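PDB 6M6U: toxin-antitoxin system toxin HepN family from Shewanella oneidensis MR-1, which cleaves mRNA as the bacteriostatic toxin of a type VII toxin-antitoxin system and is neutralised mainly when its antitoxin MntA tri-AMPylates it. Local coordinates for the interface of chains A and B and the interface of chains C and A. Coordinates in Å, arbitrary orientation; residue numbers count along the deposited sequence, not the author numbering. Chains: chain A/B, Toxin-antitoxin system toxin HepN family; chain C, Toxin-antitoxin system antitoxin MntA family.

Contact 1: the interface of chains A and B. Residues chain A 48, 52; chain B 101-102.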
# COMPACT_ATOMS: atom_id res chain seq x y z
N GLU A 48 11.58 -24.45 -37.42
CA GLU A 48 10.89 -24.45 -36.14
C GLU A 48 10.77 -25.86 -35.58
O GLU A 48 10.87 -26.06 -34.37
CB GLU A 48 9.51 -23.80 -36.28
CG GLU A 48 9.57 -22.29 -36.41
CD GLU A 48 10.14 -21.62 -35.17
OE1 GLU A 48 9.82 -22.07 -34.05
OE2 GLU A 48 10.91 -20.65 -35.32
N ASP A 52 12.36 -26.83 -32.07
CA ASP A 52 11.55 -27.41 -31.01
C ASP A 52 12.19 -28.68 -30.47
O ASP A 52 12.14 -28.94 -29.26
CB ASP A 52 10.13 -27.71 -31.53
CG ASP A 52 9.32 -26.44 -31.77
OD1 ASP A 52 9.78 -25.35 -31.37
OD2 ASP A 52 8.22 -26.55 -32.36
N VAL B 101 3.31 -20.25 -36.96
CA VAL B 101 4.76 -20.41 -36.87
C VAL B 101 5.12 -21.64 -36.05
O VAL B 101 6.02 -22.41 -36.43
CB VAL B 101 5.40 -19.13 -36.29
CG1 VAL B 101 6.89 -19.34 -36.05
CG2 VAL B 101 5.16 -17.95 -37.21
N HIS B 102 4.45 -21.85 -34.92
CA HIS B 102 4.87 -22.90 -33.99
C HIS B 102 4.23 -24.25 -34.30
O HIS B 102 4.89 -25.28 -34.15
CB HIS B 102 4.55 -22.48 -32.55
CG HIS B 102 5.11 -21.14 -32.17
ND1 HIS B 102 6.45 -20.83 -32.28
CD2 HIS B 102 4.51 -20.03 -31.68
CE1 HIS B 102 6.65 -19.59 -31.88
NE2 HIS B 102 5.49 -19.08 -31.51
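A:Glu48 meets B:Val101 and B:His102 across the HepT dimer interface, mainly through the aliphatic part of its side chain. The CG methylene of A:Glu48 lies 3.6 Å from the backbone carbonyl O of B:Val101. The same methylene is 4.0 Å from the CG1 methyl of B:Val101, and the two side chains cross obliquely. A bend at chi2 (-64°) turns the carboxylate of A:Glu48 away from that carbonyl and towards the ring of B:His102. There the carboxylate oxygen OE1 of A:Glu48 stands 4.0 Å from the imidazole nitrogen ND1 of B:His102, too far for a direct bond. The carboxylate and ring planes are turned 72° apart, so the acid does not lie flat along the imidazole. One helical turn further on, A:Asp52 sends its OD2 to 4.0 Å from the backbone O of B:His102. Its other carboxylate oxygen, OD1, is 5.7 Å from ND1 of B:His102. Both acids thus stand near the ring without bonding to it at these distances. B:His102 is the histidine of the RX(4)HXY motif, the HEPN signature to which the nuclease active site is assigned. The patch is small and lies where helix 33-60 of chain A passes the C-terminal end of helix 84-102 of chain B, placing the catalytic motif of one toxin subunit against the long helix of the other.

Contact 2: the interface of chains C and A. Residues chain C 108, 112; chain A 51, 55, 66, 68-69, 72.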
# COMPACT_ATOMS: atom_id res chain seq x y z
N ILE C 108 8.90 -22.06 -24.85
CA ILE C 108 10.28 -21.70 -25.16
C ILE C 108 10.38 -21.12 -26.57
O ILE C 108 11.12 -20.16 -26.81
CB ILE C 108 11.20 -22.92 -24.97
CG1 ILE C 108 11.24 -23.32 -23.49
CG2 ILE C 108 12.60 -22.63 -25.50
CD1 ILE C 108 11.88 -24.68 -23.23
N GLN C 112 11.65 -17.31 -27.42
CA GLN C 112 12.75 -16.99 -28.33
C GLN C 112 12.32 -16.01 -29.41
O GLN C 112 13.05 -15.06 -29.72
CB GLN C 112 13.31 -18.28 -28.94
CG GLN C 112 14.09 -19.12 -27.96
CD GLN C 112 14.31 -20.53 -28.45
OE1 GLN C 112 13.73 -20.95 -29.45
NE2 GLN C 112 15.15 -21.27 -27.74
N ILE A 51 14.18 -26.56 -34.17
CA ILE A 51 14.40 -25.79 -32.95
C ILE A 51 13.59 -26.38 -31.80
O ILE A 51 14.07 -26.44 -30.66
CB ILE A 51 14.05 -24.31 -33.20
CG1 ILE A 51 15.08 -23.70 -34.17
CG2 ILE A 51 14.00 -23.53 -31.89
CD1 ILE A 51 14.65 -22.39 -34.76
N ASN A 55 15.15 -27.35 -28.27
CA ASN A 55 14.63 -26.81 -27.02
C ASN A 55 14.16 -27.92 -26.09
O ASN A 55 14.32 -27.84 -24.87
CB ASN A 55 13.48 -25.84 -27.29
CG ASN A 55 13.93 -24.58 -28.00
OD1 ASN A 55 15.10 -24.19 -27.93
ND2 ASN A 55 13.00 -23.92 -28.69
N PRO A 66 18.51 -22.27 -23.43
CA PRO A 66 18.93 -21.64 -24.69
C PRO A 66 18.58 -20.16 -24.72
O PRO A 66 17.41 -19.77 -24.66
CB PRO A 66 18.16 -22.43 -25.76
CG PRO A 66 17.04 -23.09 -25.02
CD PRO A 66 17.55 -23.36 -23.64
N SER A 68 18.70 -18.33 -27.19
CA SER A 68 18.11 -18.05 -28.49
C SER A 68 17.94 -19.37 -29.22
O SER A 68 18.40 -20.42 -28.75
CB SER A 68 18.98 -17.09 -29.31
OG SER A 68 20.20 -17.70 -29.68
N SER A 69 17.27 -19.32 -30.37
CA SER A 69 17.06 -20.54 -31.14
C SER A 69 18.39 -21.14 -31.58
O SER A 69 18.57 -22.37 -31.53
CB SER A 69 16.15 -20.25 -32.34
OG SER A 69 16.54 -19.06 -32.99
N SER A 72 20.34 -22.80 -28.87
CA SER A 72 19.82 -24.13 -28.56
C SER A 72 20.57 -25.20 -29.34
O SER A 72 20.80 -26.30 -28.82
CB SER A 72 18.33 -24.19 -28.85
OG SER A 72 17.76 -25.35 -28.27
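C:Gln112 of the antitoxin pushes its side chain against A:Asn55 of the toxin and buries 82 Å², more than any other residue of the patch. The two side chains approach from opposite directions and pair through their amides. NE2 of C:Gln112 donates to the carbonyl OD1 of A:Asn55 at 2.9 Å, and ND2 of A:Asn55 returns a longer bond of 3.2 Å to OE1 of C:Gln112. The amide planes are twisted 62° apart, and each donor stands above the other carbonyl plane instead of on a lone pair. An extended chain beyond CG (chi2 165°) carries the glutamine amide to this position. The hydroxyl OG of A:Ser72 gives a second bond to OD1 of A:Asn55, also 2.9 Å long, from the opposite face of the amide. OD1 thus accepts from both sides, and the serine helps to fix the rotation of the asparagine. C:Ile108, with 33 Å² buried, lays its CG2 methyl 3.4 Å from CG of A:Asn55, covering the amide that C:Gln112 engages. Around the glutamine head, A:Pro66 brings CG to 3.8 Å from NE2 of C:Gln112, while A:Ser68 and A:Ser69 border its stem. The long helix 97-125 of MntA supplies both antitoxin residues; it packs against helix 33-60 of HepT, the loop that holds A:Pro66 and A:Ser68, and the start of helix 69-78.

Contact 3: the interface of chains A and B. Residues chain A 41, 44, 101-102; chain B 41, 44, 48, 101.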
# COMPACT_ATOMS: atom_id res chain seq x y z
N LEU A 41 8.17 -20.66 -46.56
CA LEU A 41 7.35 -21.02 -45.40
C LEU A 41 7.67 -22.43 -44.92
O LEU A 41 7.77 -22.67 -43.71
CB LEU A 41 5.87 -20.90 -45.75
CG LEU A 41 4.96 -21.17 -44.53
CD1 LEU A 41 4.79 -19.90 -43.70
CD2 LEU A 41 3.61 -21.71 -44.96
N GLN A 44 10.84 -22.39 -43.02
CA GLN A 44 10.58 -21.92 -41.67
C GLN A 44 10.02 -23.03 -40.79
O GLN A 44 10.47 -23.24 -39.66
CB GLN A 44 9.62 -20.73 -41.71
CG GLN A 44 9.10 -20.32 -40.35
CD GLN A 44 8.24 -19.08 -40.42
OE1 GLN A 44 8.75 -17.96 -40.40
NE2 GLN A 44 6.93 -19.27 -40.51
N VAL A 101 12.04 -14.56 -44.41
CA VAL A 101 10.71 -14.24 -43.91
C VAL A 101 10.58 -12.75 -43.59
O VAL A 101 9.64 -12.09 -44.05
CB VAL A 101 10.38 -15.11 -42.68
CG1 VAL A 101 9.00 -14.75 -42.14
CG2 VAL A 101 10.45 -16.58 -43.04
N HIS A 102 11.52 -12.20 -42.82
CA HIS A 102 11.35 -10.85 -42.27
C HIS A 102 11.92 -9.75 -43.16
O HIS A 102 11.54 -8.58 -42.97
CB HIS A 102 12.01 -10.76 -40.90
CG HIS A 102 11.46 -11.72 -39.90
ND1 HIS A 102 12.21 -12.76 -39.38
CD2 HIS A 102 10.23 -11.82 -39.35
CE1 HIS A 102 11.46 -13.45 -38.54
NE2 HIS A 102 10.26 -12.91 -38.50
N LEU B 41 2.04 -17.20 -45.23
CA LEU B 41 3.33 -16.55 -45.02
C LEU B 41 3.19 -15.03 -45.02
O LEU B 41 3.68 -14.35 -44.12
CB LEU B 41 4.33 -16.98 -46.09
CG LEU B 41 5.70 -16.31 -45.93
CD1 LEU B 41 6.37 -16.73 -44.63
CD2 LEU B 41 6.61 -16.62 -47.12
N GLN B 44 1.62 -13.74 -41.96
CA GLN B 44 2.61 -13.67 -40.90
C GLN B 44 3.49 -12.44 -41.05
O GLN B 44 3.75 -11.74 -40.06
CB GLN B 44 3.47 -14.95 -40.90
CG GLN B 44 4.66 -14.92 -39.97
CD GLN B 44 5.59 -16.12 -40.14
OE1 GLN B 44 5.21 -17.12 -40.76
NE2 GLN B 44 6.80 -16.01 -39.61
N GLU B 48 4.01 -9.53 -38.30
CA GLU B 48 5.32 -9.27 -37.69
C GLU B 48 5.86 -7.90 -38.07
O GLU B 48 6.57 -7.28 -37.27
CB GLU B 48 6.29 -10.39 -38.07
CG GLU B 48 5.72 -11.77 -37.73
CD GLU B 48 6.71 -12.91 -37.83
OE1 GLU B 48 6.48 -13.97 -37.21
OE2 GLU B 48 7.73 -12.76 -38.53
N VAL B 101 3.31 -20.25 -36.96
CA VAL B 101 4.76 -20.41 -36.87
C VAL B 101 5.12 -21.64 -36.05
O VAL B 101 6.02 -22.41 -36.43
CB VAL B 101 5.40 -19.13 -36.29
CG1 VAL B 101 6.89 -19.34 -36.05
CG2 VAL B 101 5.16 -17.95 -37.21
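Helices 33-60 of chain A and 33-61 of chain B meet at the twofold axis, flanked by the ends of both 84-102 helices. At the centre, A:Gln44 and B:Gln44 come from opposite directions and pair their amides in a reciprocal, nearly coplanar exchange, the planes 30° apart. NE2 of A:Gln44 donates to OE1 of B:Gln44 at 2.8 Å, almost straight and on a lone pair. In return, NE2 of B:Gln44 gives a 2.9 Å bond to OE1 of A:Gln44, tilted slightly from that carbonyl plane. Both side chains run out extended, with CG anti to the backbone N (chi1 170° in A:Gln44), which carries the amides to the axis. A:Val101 sets its CG1 methyl 3.6 Å from NE2 of B:Gln44, probably helping to shield the pair. The leucines extend the apolar border, with CD1 of A:Leu41 3.7 Å from CD1 of B:Leu41. NE2 of B:Gln44 also donates to OE1 of B:Glu48 at 3.2 Å, from above the carboxylate plane, linking the amide pair to the acid that faces the active-site histidine. There the imidazole and carboxylate planes are turned 18° from each other, and NE2 of A:His102 meets OE2 of B:Glu48 on its syn side at a modelled 2.5 Å, in a strongly bent hydrogen bond of doubtful exact geometry.

Contacts 1 and 3 belong to the same HepT dimer interface, their C-alpha centres about 11 Å apart, and share B:Val101. The twofold relates A:Glu48–B:His102 of contact 1 to B:Glu48–A:His102 of contact 3, yet the copies differ: side chains apart in the first, close in the second. Contact 2 joins MntA to chain A, its C-alpha centre about 10 Å from that of contact 1 and about 17 Å from that of contact 3. Helix 33-60 of chain A runs through all three, which may help MntA dock beside the RNase motif within the HepT(6):MntA(2) heterooctamer; the contacts alone do not show the transfer geometry.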